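Side-chain contacts in methyltransferase (Streptomyces regensis, PDB 5N5D), which probably transfers a methyl group from S-adenosylmethionine to a hydroxyl oxygen during the biosynthesis of the pyrrolobenzodiazepine tomaymycin: residues Asn11-Asp14 with Val15-Ser19; Leu43-Ser46 with Ala47-Lys51; Ser75-Trp78 with Leu79-Leu83. All coordinates share one frame; numbering follows the deposited sequence.

Contact 1 (Asn11-Asp14 with Val15-Ser19); sequences NSVD and VYFSS. Unlike the reference sequence in segment 15-19: Val15 (reference Ala).
With Val13 CG1 opposite its own backbone N (chi1 172°) and the Phe17 ring swung back beside its backbone N (chi1 -73°), the two side chains meet. Lying side by side and pointing the same way, they touch at one corner of the ring, where Val13 CG1 comes to 3.4 Å from Phe17 CE2. The methyl approaches the ring obliquely, neither squarely over it nor in its plane. Beneath this apolar pair, the Phe17 N-H points almost straight at Val13 O, with 3.0 Å between Phe17 N and that oxygen.

This i to i+4 pairing belongs to helix 6-21. Val15 N gives a bond of 2.7 Å to Asn11 O. Ser18 N gives one of 2.8 Å to Asp14 O. The bond from Tyr16 N to Ser12 O is more bent, with an N-H...O angle of 150°. Val15, an alanine in the reference sequence, sets both CB and CG2 at 3.3 Å from Asn11 O, placing its branch against the carbonyl of the preceding turn.

Several of these side chains also meet the second subunit. The ring of Phe17 stacks with that of His194 of the second subunit, and Val13 packs on Tyr216 of the same neighbour. Asp14 divides its buried carboxylate between chains, OD1 accepting from Gln209 NE2 of the second subunit and OD2 from Thr213 N of its own. One turn further on, Ser19 OG folds back to donate to Tyr16 O at 2.7 Å.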
ATOM      1  N   ASN A  11      -7.925  17.362  -1.276  1.00 18.59           N
ATOM      2  CA  ASN A  11      -7.867  17.627   0.159  1.00 19.07           C
ATOM      3  C   ASN A  11      -9.129  17.141   0.853  1.00 17.93           C
ATOM      4  O   ASN A  11      -9.060  16.499   1.907  1.00 18.56           O
ATOM      5  CB  ASN A  11      -7.694  19.124   0.437  1.00 18.80           C
ATOM      6  CG  ASN A  11      -6.357  19.664  -0.001  1.00 22.15           C
ATOM      7  OD1 ASN A  11      -5.439  18.914  -0.321  1.00 23.75           O
ATOM      8  ND2 ASN A  11      -6.241  20.990  -0.018  1.00 26.89           N
ATOM      9  N   SER A  12     -10.297  17.470   0.287  1.00 18.17           N
ATOM     10  CA  SER A  12     -11.560  17.156   0.951  0.50 19.41           C
ATOM     11  C   SER A  12     -11.714  15.655   1.159  1.00 18.06           C
ATOM     12  O   SER A  12     -12.160  15.207   2.221  1.00 17.25           O
ATOM     13  CB  SER A  12     -12.730  17.707   0.133  0.50 21.11           C
ATOM     14  OG  SER A  12     -13.978  17.307   0.677  0.50 22.01           O
ATOM     15  N   VAL A  13     -11.346  14.860   0.157  1.00 18.29           N
ATOM     16  CA  VAL A  13     -11.426  13.410   0.299  1.00 17.81           C
ATOM     17  C   VAL A  13     -10.418  12.915   1.330  1.00 18.81           C
ATOM     18  O   VAL A  13     -10.735  12.062   2.169  1.00 17.11           O
ATOM     19  CB  VAL A  13     -11.225  12.751  -1.076  1.00 18.61           C
ATOM     20  CG1 VAL A  13     -11.118  11.241  -0.943  1.00 17.45           C
ATOM     21  CG2 VAL A  13     -12.362  13.128  -2.003  1.00 21.28           C
ATOM     22  N   ASP A  14      -9.185  13.430   1.289  1.00 20.23           N
ATOM     23  CA  ASP A  14      -8.184  13.027   2.274  1.00 22.34           C
ATOM     24  C   ASP A  14      -8.615  13.394   3.687  1.00 22.51           C
ATOM     25  O   ASP A  14      -8.486  12.589   4.617  1.00 23.27           O
ATOM     26  CB  ASP A  14      -6.836  13.678   1.955  1.00 24.84           C
ATOM     27  CG  ASP A  14      -5.745  12.668   1.681  1.00 20.40           C
ATOM     28  OD1 ASP A  14      -6.047  11.461   1.606  1.00 23.34           O
ATOM     29  OD2 ASP A  14      -4.582  13.081   1.521  1.00 18.09           O
ATOM     30  N   VAL A  15      -9.100  14.621   3.872  1.00 19.95           N
ATOM     31  CA  VAL A  15      -9.566  15.066   5.185  1.00 20.81           C
ATOM     32  C   VAL A  15     -10.706  14.179   5.665  1.00 18.85           C
ATOM     33  O   VAL A  15     -10.787  13.829   6.851  1.00 17.17           O
ATOM     34  CB  VAL A  15      -9.979  16.552   5.128  1.00 25.51           C
ATOM     35  CG1 VAL A  15     -10.823  16.961   6.343  1.00 24.19           C
ATOM     36  CG2 VAL A  15      -8.735  17.434   5.032  1.00 31.56           C
ATOM     37  N   TYR A  16     -11.602  13.799   4.752  1.00 16.28           N
ATOM     38  CA  TYR A  16     -12.725  12.941   5.118  1.00 15.67           C
ATOM     39  C   TYR A  16     -12.242  11.581   5.609  1.00 15.77           C
ATOM     40  O   TYR A  16     -12.604  11.136   6.703  1.00 15.80           O
ATOM     41  CB  TYR A  16     -13.676  12.773   3.929  1.00 15.36           C
ATOM     42  CG  TYR A  16     -14.662  11.653   4.165  1.00 15.09           C
ATOM     43  CD1 TYR A  16     -15.772  11.836   4.979  1.00 14.37           C
ATOM     44  CD2 TYR A  16     -14.465  10.408   3.600  1.00 16.03           C
ATOM     45  CE1 TYR A  16     -16.655  10.801   5.216  1.00 14.52           C
ATOM     46  CE2 TYR A  16     -15.341   9.369   3.828  1.00 16.37           C
ATOM     47  CZ  TYR A  16     -16.430   9.567   4.639  1.00 14.31           C
ATOM     48  OH  TYR A  16     -17.277   8.501   4.845  1.00 16.38           O
ATOM     49  N   PHE A  17     -11.433  10.891   4.807  1.00 13.95           N
ATOM     50  CA  PHE A  17     -10.923   9.588   5.227  1.00 14.89           C
ATOM     51  C   PHE A  17     -10.114   9.711   6.509  1.00 14.69           C
ATOM     52  O   PHE A  17     -10.280   8.920   7.445  1.00 17.29           O
ATOM     53  CB  PHE A  17     -10.053   8.974   4.127  1.00 16.72           C
ATOM     54  CG  PHE A  17     -10.809   8.472   2.927  1.00 19.86           C
ATOM     55  CD1 PHE A  17     -12.028   7.839   3.048  1.00 20.01           C
ATOM     56  CD2 PHE A  17     -10.253   8.604   1.664  1.00 24.31           C
ATOM     57  CE1 PHE A  17     -12.698   7.367   1.926  1.00 23.56           C
ATOM     58  CE2 PHE A  17     -10.915   8.141   0.548  1.00 26.45           C
ATOM     59  CZ  PHE A  17     -12.140   7.527   0.678  1.00 25.09           C
ATOM     60  N   SER A  18      -9.230  10.707   6.564  1.00 18.22           N
ATOM     61  CA  SER A  18      -8.400  10.936   7.744  1.00 22.44           C
ATOM     62  C   SER A  18      -9.247  11.134   8.994  1.00 20.50           C
ATOM     63  O   SER A  18      -8.927  10.598  10.065  1.00 20.31           O
ATOM     64  CB  SER A  18      -7.513  12.161   7.519  1.00 30.24           C
ATOM     65  OG  SER A  18      -6.151  11.807   7.477  1.00 34.88           O
ATOM     66  N   SER A  19     -10.318  11.925   8.885  1.00 18.10           N
ATOM     67  CA  SER A  19     -11.143  12.232  10.047  1.00 18.91           C
ATOM     68  C   SER A  19     -11.689  10.973  10.698  1.00 18.77           C
ATOM     69  O   SER A  19     -11.879  10.938  11.920  1.00 19.41           O
ATOM     70  CB  SER A  19     -12.299  13.163   9.650  1.00 18.48           C
ATOM     71  OG  SER A  19     -13.343  12.482   8.965  1.00 18.64           O
TER

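Contact 2 (Leu43-Ser46 with Ala47-Lys51); sequences LAVS and APQGK. With SAM (S-adenosylmethionine), chain H.
Ser46 and Gln49 face each other across the first turn of helix 47-60, each side chain reaching for the other's backbone N-H. Ser46 OG stands between its own backbone N and carbonyl carbon (chi1 69°), from where it accepts a bond from Gln49 N at 3.2 Å. In Gln49, CG lies beside the backbone N and the chain runs on extended, carrying OE1 back to Ser46 N, 3.0 Å away. That N-H lies 44° out of the plane of the amide carbonyl, above it and not on a lone pair. The serine hydroxyl also packs alongside the glutamine chain, with Ser46 OG 3.1 Å from Gln49 CG.

Val45 and Gln49 cross at a slant, OE1 coming within 3.4 Å of Val45 CA. Below them the helix makes its first regular turn, Gly50 N donating to Ser46 O at 2.8 Å with an angle of 170°. Val45 CG2 rests 3.7 Å from Gly50 CA, close against the backbone where the glycine has no side chain. Cut back to an alanine, Gln49 would probably leave Ser46 N without its side-chain acceptor and Ser46 OG and Val45 without the chain that lies against them.

On the loop side, Val45 N donates to the carboxylate O of S-adenosylmethionine at 2.9 Å, and Leu43 O lies 3.3 Å from the ligand's methyl carbon CE. The reciprocal bonds of Ser46 and Gln49 are those of a capping box, here at the junction where the loop lining the S-adenosylmethionine pocket runs into helix 47-60.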
ATOM      1  N   LEU A  43       7.177  18.812   3.815  1.00 23.96           N
ATOM      2  CA  LEU A  43       7.903  17.680   3.257  1.00 22.96           C
ATOM      3  C   LEU A  43       7.490  16.342   3.851  1.00 22.53           C
ATOM      4  O   LEU A  43       7.951  15.302   3.367  1.00 22.83           O
ATOM      5  CB  LEU A  43       9.403  17.867   3.480  1.00 24.98           C
ATOM      6  CG  LEU A  43      10.008  19.175   2.978  1.00 32.66           C
ATOM      7  CD1 LEU A  43      11.500  19.194   3.270  1.00 38.17           C
ATOM      8  CD2 LEU A  43       9.744  19.359   1.490  1.00 34.06           C
ATOM      9  N   ALA A  44       6.648  16.334   4.877  1.00 20.47           N
ATOM     10  CA  ALA A  44       6.309  15.101   5.567  1.00 19.09           C
ATOM     11  C   ALA A  44       5.248  14.315   4.807  1.00 17.24           C
ATOM     12  O   ALA A  44       4.419  14.881   4.088  1.00 19.16           O
ATOM     13  CB  ALA A  44       5.798  15.402   6.973  1.00 20.67           C
ATOM     14  N   VAL A  45       5.279  12.996   4.973  1.00 15.45           N
ATOM     15  CA  VAL A  45       4.159  12.180   4.524  1.00 16.30           C
ATOM     16  C   VAL A  45       2.888  12.732   5.155  1.00 16.48           C
ATOM     17  O   VAL A  45       2.906  13.285   6.265  1.00 17.31           O
ATOM     18  CB  VAL A  45       4.347  10.692   4.869  1.00 16.70           C
ATOM     19  CG1 VAL A  45       5.548  10.113   4.124  1.00 16.52           C
ATOM     20  CG2 VAL A  45       4.492  10.497   6.373  1.00 17.28           C
ATOM     21  N   SER A  46       1.781  12.599   4.437  1.00 16.06           N
ATOM     22  CA  SER A  46       0.473  12.938   4.965  1.00 16.18           C
ATOM     23  C   SER A  46       0.086  11.965   6.074  1.00 14.45           C
ATOM     24  O   SER A  46       0.706  10.919   6.271  1.00 14.61           O
ATOM     25  CB  SER A  46      -0.573  12.878   3.861  1.00 17.58           C
ATOM     26  OG  SER A  46      -0.760  11.530   3.462  1.00 15.55           O
ATOM     27  N   ALA A  47      -0.988  12.295   6.789  1.00 16.35           N
ATOM     28  CA  ALA A  47      -1.459  11.377   7.821  1.00 16.16           C
ATOM     29  C   ALA A  47      -1.849  10.024   7.239  1.00 15.05           C
ATOM     30  O   ALA A  47      -1.403   8.995   7.778  1.00 15.55           O
ATOM     31  CB  ALA A  47      -2.608  12.022   8.603  1.00 16.82           C
ATOM     32  N   PRO A  48      -2.642   9.938   6.164  1.00 16.61           N
ATOM     33  CA  PRO A  48      -2.965   8.609   5.614  1.00 16.83           C
ATOM     34  C   PRO A  48      -1.737   7.850   5.148  1.00 14.03           C
ATOM     35  O   PRO A  48      -1.676   6.620   5.289  1.00 14.48           O
ATOM     36  CB  PRO A  48      -3.912   8.932   4.449  1.00 18.13           C
ATOM     37  CG  PRO A  48      -4.465  10.292   4.753  1.00 19.80           C
ATOM     38  CD  PRO A  48      -3.347  11.014   5.444  1.00 18.00           C
ATOM     39  N   GLN A  49      -0.745   8.562   4.603  1.00 13.26           N
ATOM     40  CA  GLN A  49       0.491   7.930   4.138  1.00 14.03           C
ATOM     41  C   GLN A  49       1.348   7.435   5.296  1.00 13.92           C
ATOM     42  O   GLN A  49       1.933   6.344   5.225  1.00 13.25           O
ATOM     43  CB  GLN A  49       1.296   8.924   3.304  1.00 14.46           C
ATOM     44  CG  GLN A  49       0.712   9.255   1.957  1.00 17.16           C
ATOM     45  CD  GLN A  49       1.437  10.420   1.282  1.00 18.21           C
ATOM     46  OE1 GLN A  49       2.277  11.092   1.894  1.00 19.27           O
ATOM     47  NE2 GLN A  49       1.107  10.664   0.025  1.00 19.78           N
ATOM     48  N   GLY A  50       1.488   8.249   6.344  1.00 14.17           N
ATOM     49  CA  GLY A  50       2.195   7.793   7.521  1.00 14.70           C
ATOM     50  C   GLY A  50       1.521   6.589   8.146  1.00 12.58           C
ATOM     51  O   GLY A  50       2.187   5.638   8.555  1.00 13.61           O
ATOM     52  N   LYS A  51       0.186   6.600   8.200  1.00 13.50           N
ATOM     53  CA  LYS A  51      -0.542   5.444   8.713  1.00 13.21           C
ATOM     54  C   LYS A  51      -0.285   4.214   7.848  1.00 13.55           C
ATOM     55  O   LYS A  51      -0.137   3.100   8.365  1.00 13.95           O
ATOM     56  CB  LYS A  51      -2.040   5.761   8.783  1.00 16.09           C
ATOM     57  CG  LYS A  51      -2.915   4.660   9.391  1.00 19.66           C
ATOM     58  CD  LYS A  51      -2.910   4.697  10.901  1.00 21.76           C
ATOM     59  CE  LYS A  51      -3.812   3.616  11.518  1.00 17.83           C
ATOM     60  NZ  LYS A  51      -5.254   4.002  11.656  1.00 17.09           N
TER
HETATM   61  N   SAM H 306      10.456  11.254   6.050  1.00 16.05           N
HETATM   62  CA  SAM H 306      10.013  12.584   6.515  1.00 16.39           C
HETATM   63  C   SAM H 306       8.490  12.553   6.865  1.00 18.37           C
HETATM   64  O   SAM H 306       7.740  11.957   6.058  1.00 17.12           O
HETATM   65  OXT SAM H 306       8.123  13.121   7.915  1.00 18.13           O
HETATM   66  CB  SAM H 306      10.286  13.661   5.437  1.00 16.39           C
HETATM   67  CG  SAM H 306      11.705  13.569   4.888  1.00 17.32           C
HETATM   68  SD  SAM H 306      11.965  14.983   3.791  1.00 21.60           S
HETATM   69  CE  SAM H 306      11.037  14.487   2.388  1.00 21.28           C
HETATM   70  C5' SAM H 306      13.643  14.686   3.138  1.00 20.70           C
HETATM   71  C4' SAM H 306      14.721  14.836   4.194  1.00 20.81           C
HETATM   72  O4' SAM H 306      15.965  14.263   3.736  1.00 21.69           O
HETATM   73  C3' SAM H 306      15.023  16.285   4.598  1.00 19.34           C
HETATM   74  O3' SAM H 306      14.857  16.428   6.005  1.00 19.12           O
HETATM   75  C2' SAM H 306      16.467  16.501   4.120  1.00 18.92           C
HETATM   76  O2' SAM H 306      17.211  17.364   4.972  1.00 19.71           O
HETATM   77  C1' SAM H 306      17.017  15.083   4.190  1.00 20.95           C
HETATM   78  N9  SAM H 306      18.184  14.835   3.352  1.00 19.22           N
HETATM   79  C8  SAM H 306      18.420  15.311   2.090  1.00 19.40           C
HETATM   80  N7  SAM H 306      19.531  14.869   1.550  1.00 18.61           N
HETATM   81  C5  SAM H 306      20.063  14.041   2.529  1.00 18.95           C
HETATM   82  C6  SAM H 306      21.224  13.246   2.570  1.00 18.57           C
HETATM   83  N6  SAM H 306      22.100  13.159   1.561  1.00 20.80           N
HETATM   84  N1  SAM H 306      21.454  12.526   3.691  1.00 18.46           N
HETATM   85  C2  SAM H 306      20.579  12.607   4.698  1.00 19.33           C
HETATM   86  N3  SAM H 306      19.452  13.323   4.773  1.00 18.85           N
HETATM   87  C4  SAM H 306      19.247  14.019   3.647  1.00 18.93           C

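Contact 3 (Ser75-Trp78 with Leu79-Leu83); sequences SSIW and LARAL. With SAM (S-adenosylmethionine), chain H.
Ile77 and Arg81 form the one substantial side-chain packing along this end of helix 74-80. Ile77 CG2, held opposite its own backbone N, sits 3.5 Å above one face of the Arg81 guanidinium, displaced toward the rim, and is 3.7 Å from Arg81 NH1. The arginine gets there by running straight from CG to NE (chi2 -179°, chi3 168°), alongside the isoleucine and in the same direction. Its polar end is engaged beyond the pair, NH2 forming a salt bridge with Asp25 and a hydrogen bond to Ala109 O; the methyl thus covers a flat group whose rotation is probably fixed by these partners.

Backbone hydrogen bonds hold the helix itself. Leu79 N donates to Ser75 O, and Ala80 N reaches Ser76 O at 2.8 Å. The bond from Arg81 N to Ile77 O is less straight, at 150°, close to where the chain turns through a type I beta turn from Ala80 to Leu83.

Polar contacts to the ligand gather at Ser75. Its N-H donates to OXT of S-adenosylmethionine, with 3.1 Å between Ser75 N and that oxygen, while its OG accepts from the ligand's amino N at 2.8 Å; one residue thereby bonds to both the carboxylate and the amino group of the ligand. Glu67 backs this arrangement from the second shell, its OE2 bonding to Ser75 OG and its OE1 to Ser76 OG. Ser75 lies near the N-terminal end of helix 74-80, the crossover helix between strands 64-68 and 88-93: a beta-alpha-beta unit of the Rossmann-like fold, which here presents its helix start to the carboxylate of S-adenosylmethionine.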
ATOM      1  N   SER A  75       7.096  10.950   9.835  1.00 13.67           N
ATOM      2  CA  SER A  75       7.104   9.547   9.437  1.00 14.24           C
ATOM      3  C   SER A  75       7.769   8.680  10.502  1.00 14.14           C
ATOM      4  O   SER A  75       7.349   7.536  10.723  1.00 14.57           O
ATOM      5  CB  SER A  75       7.810   9.382   8.085  1.00 14.43           C
ATOM      6  OG  SER A  75       9.118   9.925   8.122  1.00 16.68           O
ATOM      7  N   SER A  76       8.778   9.224  11.195  1.00 14.60           N
ATOM      8  CA  SER A  76       9.518   8.460  12.196  1.00 12.79           C
ATOM      9  C   SER A  76       8.606   7.986  13.319  1.00 14.37           C
ATOM     10  O   SER A  76       8.723   6.847  13.783  1.00 14.94           O
ATOM     11  CB  SER A  76      10.655   9.310  12.761  1.00 14.59           C
ATOM     12  OG  SER A  76      11.307  10.037  11.730  1.00 15.92           O
ATOM     13  N   ILE A  77       7.698   8.848  13.779  1.00 14.92           N
ATOM     14  CA  ILE A  77       6.786   8.455  14.853  1.00 13.98           C
ATOM     15  C   ILE A  77       5.919   7.290  14.400  1.00 14.47           C
ATOM     16  O   ILE A  77       5.737   6.307  15.128  1.00 15.05           O
ATOM     17  CB  ILE A  77       5.928   9.651  15.300  1.00 14.98           C
ATOM     18  CG1 ILE A  77       6.794  10.707  15.994  1.00 15.92           C
ATOM     19  CG2 ILE A  77       4.815   9.191  16.244  1.00 15.44           C
ATOM     20  CD1 ILE A  77       6.095  12.033  16.177  1.00 17.53           C
ATOM     21  N   TRP A  78       5.357   7.390  13.192  1.00 14.71           N
ATOM     22  CA  TRP A  78       4.506   6.318  12.685  1.00 13.01           C
ATOM     23  C   TRP A  78       5.272   5.008  12.587  1.00 13.93           C
ATOM     24  O   TRP A  78       4.742   3.941  12.925  1.00 15.28           O
ATOM     25  CB  TRP A  78       3.930   6.694  11.323  1.00 13.50           C
ATOM     26  CG  TRP A  78       2.734   7.601  11.398  1.00 14.26           C
ATOM     27  CD1 TRP A  78       2.653   8.895  10.982  1.00 14.58           C
ATOM     28  CD2 TRP A  78       1.441   7.265  11.916  1.00 13.79           C
ATOM     29  NE1 TRP A  78       1.385   9.387  11.198  1.00 13.66           N
ATOM     30  CE2 TRP A  78       0.623   8.405  11.776  1.00 13.59           C
ATOM     31  CE3 TRP A  78       0.897   6.110  12.486  1.00 15.88           C
ATOM     32  CZ2 TRP A  78      -0.713   8.422  12.186  1.00 15.07           C
ATOM     33  CZ3 TRP A  78      -0.427   6.130  12.890  1.00 15.32           C
ATOM     34  CH2 TRP A  78      -1.216   7.277  12.736  1.00 16.10           C
ATOM     35  N   LEU A  79       6.516   5.060  12.116  1.00 11.93           N
ATOM     36  CA  LEU A  79       7.301   3.836  11.989  1.00 13.55           C
ATOM     37  C   LEU A  79       7.667   3.274  13.357  1.00 14.92           C
ATOM     38  O   LEU A  79       7.543   2.068  13.595  1.00 15.00           O
ATOM     39  CB  LEU A  79       8.560   4.104  11.169  1.00 13.12           C
ATOM     40  CG  LEU A  79       8.333   4.320   9.674  1.00 13.23           C
ATOM     41  CD1 LEU A  79       9.612   4.828   9.044  1.00 15.80           C
ATOM     42  CD2 LEU A  79       7.869   3.044   8.992  1.00 14.97           C
ATOM     43  N   ALA A  80       8.130   4.132  14.270  1.00 13.58           N
ATOM     44  CA  ALA A  80       8.534   3.653  15.587  1.00 14.15           C
ATOM     45  C   ALA A  80       7.357   3.064  16.347  1.00 14.97           C
ATOM     46  O   ALA A  80       7.530   2.116  17.117  1.00 15.46           O
ATOM     47  CB  ALA A  80       9.172   4.787  16.390  1.00 15.56           C
ATOM     48  N   ARG A  81       6.151   3.597  16.136  1.00 14.46           N
ATOM     49  CA  ARG A  81       4.992   3.079  16.853  1.00 15.14           C
ATOM     50  C   ARG A  81       4.521   1.727  16.331  1.00 14.12           C
ATOM     51  O   ARG A  81       3.667   1.101  16.971  1.00 16.95           O
ATOM     52  CB  ARG A  81       3.859   4.104  16.799  1.00 15.61           C
ATOM     53  CG  ARG A  81       4.087   5.242  17.774  1.00 15.45           C
ATOM     54  CD  ARG A  81       2.975   6.273  17.762  1.00 15.75           C
ATOM     55  NE  ARG A  81       3.115   7.166  18.907  1.00 17.59           N
ATOM     56  CZ  ARG A  81       2.482   8.325  19.047  1.00 17.29           C
ATOM     57  NH1 ARG A  81       1.654   8.751  18.104  1.00 17.95           N
ATOM     58  NH2 ARG A  81       2.690   9.066  20.126  1.00 19.23           N
ATOM     59  N   ALA A  82       5.055   1.260  15.205  1.00 14.36           N
ATOM     60  CA  ALA A  82       4.796  -0.092  14.735  1.00 13.21           C
ATOM     61  C   ALA A  82       5.680  -1.124  15.424  1.00 12.67           C
ATOM     62  O   ALA A  82       5.426  -2.324  15.289  1.00 16.04           O
ATOM     63  CB  ALA A  82       5.014  -0.173  13.226  1.00 14.09           C
ATOM     64  N   LEU A  83       6.705  -0.684  16.156  1.00 14.23           N
ATOM     65  CA  LEU A  83       7.733  -1.586  16.642  1.00 14.87           C
ATOM     66  C   LEU A  83       7.311  -2.298  17.925  1.00 13.78           C
ATOM     67  O   LEU A  83       6.597  -1.732  18.755  1.00 16.56           O
ATOM     68  CB  LEU A  83       9.019  -0.828  16.926  1.00 16.20           C
ATOM     69  CG  LEU A  83       9.770  -0.246  15.733  1.00 16.25           C
ATOM     70  CD1 LEU A  83      10.841   0.725  16.211  1.00 19.46           C
ATOM     71  CD2 LEU A  83      10.387  -1.366  14.916  1.00 16.83           C
TER
HETATM   72  N   SAM H 306      10.456  11.254   6.050  1.00 16.05           N
HETATM   73  CA  SAM H 306      10.013  12.584   6.515  1.00 16.39           C
HETATM   74  C   SAM H 306       8.490  12.553   6.865  1.00 18.37           C
HETATM   75  O   SAM H 306       7.740  11.957   6.058  1.00 17.12           O
HETATM   76  OXT SAM H 306       8.123  13.121   7.915  1.00 18.13           O
HETATM   77  CB  SAM H 306      10.286  13.661   5.437  1.00 16.39           C
HETATM   78  CG  SAM H 306      11.705  13.569   4.888  1.00 17.32           C
HETATM   79  SD  SAM H 306      11.965  14.983   3.791  1.00 21.60           S
HETATM   80  CE  SAM H 306      11.037  14.487   2.388  1.00 21.28           C
HETATM   81  C5' SAM H 306      13.643  14.686   3.138  1.00 20.70           C
HETATM   82  C4' SAM H 306      14.721  14.836   4.194  1.00 20.81           C
HETATM   83  O4' SAM H 306      15.965  14.263   3.736  1.00 21.69           O
HETATM   84  C3' SAM H 306      15.023  16.285   4.598  1.00 19.34           C
HETATM   85  O3' SAM H 306      14.857  16.428   6.005  1.00 19.12           O
HETATM   86  C2' SAM H 306      16.467  16.501   4.120  1.00 18.92           C
HETATM   87  O2' SAM H 306      17.211  17.364   4.972  1.00 19.71           O
HETATM   88  C1' SAM H 306      17.017  15.083   4.190  1.00 20.95           C
HETATM   89  N9  SAM H 306      18.184  14.835   3.352  1.00 19.22           N
HETATM   90  C8  SAM H 306      18.420  15.311   2.090  1.00 19.40           C
HETATM   91  N7  SAM H 306      19.531  14.869   1.550  1.00 18.61           N
HETATM   92  C5  SAM H 306      20.063  14.041   2.529  1.00 18.95           C
HETATM   93  C6  SAM H 306      21.224  13.246   2.570  1.00 18.57           C
HETATM   94  N6  SAM H 306      22.100  13.159   1.561  1.00 20.80           N
HETATM   95  N1  SAM H 306      21.454  12.526   3.691  1.00 18.46           N
HETATM   96  C2  SAM H 306      20.579  12.607   4.698  1.00 19.33           C
HETATM   97  N3  SAM H 306      19.452  13.323   4.773  1.00 18.85           N
HETATM   98  C4  SAM H 306      19.247  14.019   3.647  1.00 18.93           C

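In the fold
Contact 2 lies between the other two, its centre about 12 Å from that of contact 1 and about 11 Å from that of contact 3. It meets helix 6-21 where Ser18 OG packs 3.5 Å from Pro48 CG, and helix 74-80 where Lys51 CD comes to 3.5 Å from Trp78 CZ3. Contacts 1 and 3 do not touch, their nearest atoms being about 8 Å apart. Contacts 2 and 3 both hold the amino-acid head of S-adenosylmethionine, and Val45 CG2 lies 3.9 Å from Ser75 CB beside it. Contact 1 stands back, the side chain of Asp14 about 13 Å from the ligand, and shares with contact 2 the border with the second subunit.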